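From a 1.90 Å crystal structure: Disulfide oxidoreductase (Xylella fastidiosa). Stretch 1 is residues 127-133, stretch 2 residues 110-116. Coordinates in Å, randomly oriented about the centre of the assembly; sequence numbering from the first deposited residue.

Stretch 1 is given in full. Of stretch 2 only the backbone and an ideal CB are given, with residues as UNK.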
# COMPACT_ATOMS: atom_id res chain seq x y z
N ARG A 127 23.36 0.54 -6.03
CA ARG A 127 22.24 -0.36 -6.33
C ARG A 127 20.89 0.29 -6.00
O ARG A 127 19.93 0.14 -6.78
CB ARG A 127 22.36 -1.72 -5.63
CG ARG A 127 21.40 -2.75 -6.27
CD ARG A 127 21.57 -4.19 -5.76
NE ARG A 127 21.71 -5.17 -6.85
CZ ARG A 127 20.74 -5.58 -7.69
NH1 ARG A 127 19.51 -5.08 -7.61
NH2 ARG A 127 21.00 -6.49 -8.63
N PHE A 128 20.80 0.97 -4.87
CA PHE A 128 19.56 1.68 -4.59
C PHE A 128 19.24 2.66 -5.72
O PHE A 128 18.12 2.66 -6.21
CB PHE A 128 19.53 2.45 -3.27
CG PHE A 128 18.17 3.04 -3.02
CD1 PHE A 128 17.14 2.24 -2.55
CD2 PHE A 128 17.89 4.36 -3.40
CE1 PHE A 128 15.86 2.76 -2.39
CE2 PHE A 128 16.59 4.90 -3.23
CZ PHE A 128 15.59 4.10 -2.73
N VAL A 129 20.21 3.47 -6.11
CA VAL A 129 19.99 4.48 -7.17
C VAL A 129 19.61 3.83 -8.49
O VAL A 129 18.65 4.27 -9.15
CB VAL A 129 21.19 5.45 -7.32
CG1 VAL A 129 21.02 6.33 -8.56
CG2 VAL A 129 21.30 6.30 -6.07
N ALA A 130 20.34 2.78 -8.87
CA ALA A 130 20.03 2.04 -10.08
C ALA A 130 18.63 1.47 -10.02
O ALA A 130 17.96 1.40 -11.02
CB ALA A 130 21.05 0.94 -10.33
N THR A 131 18.19 1.05 -8.83
CA THR A 131 16.91 0.41 -8.73
C THR A 131 15.83 1.47 -8.79
O THR A 131 14.86 1.33 -9.53
CB THR A 131 16.80 -0.42 -7.43
OG1 THR A 131 17.86 -1.39 -7.41
CG2 THR A 131 15.46 -1.18 -7.40
N PHE A 132 16.02 2.52 -8.00
CA PHE A 132 15.11 3.65 -7.93
C PHE A 132 14.89 4.25 -9.33
O PHE A 132 13.79 4.60 -9.66
CB PHE A 132 15.74 4.71 -7.03
CG PHE A 132 14.83 5.84 -6.67
CD1 PHE A 132 13.92 5.70 -5.63
CD2 PHE A 132 14.94 7.07 -7.34
CE1 PHE A 132 13.10 6.75 -5.26
CE2 PHE A 132 14.10 8.14 -6.98
CZ PHE A 132 13.18 7.97 -5.94
N ASN A 133 15.96 4.36 -10.11
CA ASN A 133 15.87 4.92 -11.46
C ASN A 133 15.61 3.87 -12.50
O ASN A 133 15.64 4.19 -13.68
CB ASN A 133 17.14 5.68 -11.84
CG ASN A 133 17.35 6.88 -10.96
OD1 ASN A 133 16.44 7.29 -10.25
ND2 ASN A 133 18.57 7.39 -10.93
N UNK A 110 15.28 13.01 -2.29
CA UNK A 110 15.84 12.43 -3.49
C UNK A 110 16.52 11.10 -3.23
O UNK A 110 16.63 10.65 -2.08
CB UNK A 110 16.83 13.41 -4.12
N UNK A 111 17.02 10.48 -4.31
CA UNK A 111 17.66 9.20 -4.25
C UNK A 111 18.84 9.23 -3.30
O UNK A 111 19.18 8.21 -2.75
CB UNK A 111 18.10 8.76 -5.65
N UNK A 112 19.47 10.38 -3.05
CA UNK A 112 20.59 10.30 -2.10
C UNK A 112 20.21 10.26 -0.61
O UNK A 112 20.86 9.54 0.14
CB UNK A 112 21.51 11.50 -2.33
N UNK A 113 19.17 10.97 -0.20
CA UNK A 113 18.63 10.78 1.14
C UNK A 113 18.11 9.35 1.22
O UNK A 113 18.25 8.70 2.24
CB UNK A 113 17.53 11.80 1.46
N UNK A 114 17.50 8.87 0.15
CA UNK A 114 16.87 7.57 0.20
C UNK A 114 17.93 6.49 0.24
O UNK A 114 17.81 5.52 0.98
CB UNK A 114 15.94 7.37 -1.00
N UNK A 115 18.97 6.66 -0.57
CA UNK A 115 20.03 5.66 -0.59
C UNK A 115 20.68 5.55 0.78
O UNK A 115 21.02 4.45 1.22
CB UNK A 115 21.08 6.00 -1.65
N UNK A 116 20.84 6.69 1.48
CA UNK A 116 21.45 6.67 2.81
C UNK A 116 20.55 5.86 3.73
O UNK A 116 21.04 5.02 4.45
CB UNK A 116 21.66 8.08 3.35

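Stretch 1 is mostly helix, and on the side that meets stretch 2 it offers F128, V129 and F132. The two helix axes come within 9.4 Å and their directions differ by 128°, so they cross obliquely, more against each other than along. No hydrogen bond crosses between them. What stretch 1 offers is apolar, and it has no charge to place near these positions.

Position 110 lies just before the helix, with phi/psi of -136/178. Its CA-to-CB bond points away from stretch 1, and nothing of that stretch lies within 5.5 Å of the ideal CB. Many residues would fit, including the small polar ones common at an N-cap. The residue is G110. Its carbonyl O accepts from the N of 114 at 3.0 Å, closing the first helical turn.

Position 111 opens the helix with phi/psi of -58/-26. Its CB points sideways, but the ideal CB is 4.0 Å from F132 CD2 and 4.1 Å from V129 CG2. A compact apolar side chain would suit this place. Proline is also allowed, since phi is right and a first-turn N need not find a helical acceptor. The residue is P111. Its CB lies 4.1 Å from F132 CD2 and 4.2 Å from V129 CG2, so it touches two side chains about one helical turn apart. Its ring has C-gamma endo pucker. Its carbonyl O accepts from the N of 115 at 2.7 Å and also lies 4.1 Å from F128 CD2.

Position 112 points away from stretch 1 into space that this stretch leaves empty. Polar or charged residues would do, and an acid is favourable near a helix N-terminus. The residue is D112, with chi1 in p.

Position 113 is out of reach of stretch 1, so the choice is wide. The residue is E113. Its side chain folds back to the start of the helix, where OE1 accepts a hydrogen bond from G110 N at 2.8 Å.

Position 114 points toward stretch 1. The ideal CB is a tight 3.4 Å from F128 CE2 and 5.2 Å from F132 CE1. An apolar side chain is expected, and leucine or methionine could extend from the first ring to the second. The residue is L114, with rotamer m, t. Its CB packs 3.4 Å from F128 CE2, and its CD1 reaches F132 CE1, also at 3.4 Å. Its backbone C lies over one face of the F128 ring.

Position 115 has its CB sideways, 4.0 Å from F128 CD2 and 4.4 Å from V129 CG2. Its CA is 5.7 Å from the CA of F128, so the backbones are close. A small residue such as alanine, glycine or serine suits this approach. The residue is A115. Its CB lies 3.9 Å from F128 CD2 and 4.4 Å from V129 CG2, and its CA is 3.8 Å from F128 CD2.

Position 116 is out of reach, and many helix-compatible residues would fit. The residue is V116, with chi1 in t.

Stretch 2 (110-116) GPDELAV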
# COMPACT_ATOMS: atom_id res chain seq x y z
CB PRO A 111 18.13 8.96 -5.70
CG PRO A 111 18.13 10.31 -6.34
CD PRO A 111 17.01 11.03 -5.68
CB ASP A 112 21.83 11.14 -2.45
CG ASP A 112 21.56 12.61 -2.53
OD1 ASP A 112 21.85 13.19 -3.61
OD2 ASP A 112 21.10 13.18 -1.52
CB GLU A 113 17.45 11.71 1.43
CG GLU A 113 17.80 13.15 1.78
CD GLU A 113 17.70 14.08 0.59
OE1 GLU A 113 17.32 13.63 -0.52
OE2 GLU A 113 18.01 15.27 0.76
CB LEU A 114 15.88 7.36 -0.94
CG LEU A 114 14.61 8.24 -0.88
CD1 LEU A 114 13.82 8.08 -2.16
CD2 LEU A 114 13.76 7.87 0.37
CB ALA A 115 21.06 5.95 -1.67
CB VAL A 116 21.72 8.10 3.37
CG1 VAL A 116 22.11 8.05 4.83
CG2 VAL A 116 22.83 8.76 2.56
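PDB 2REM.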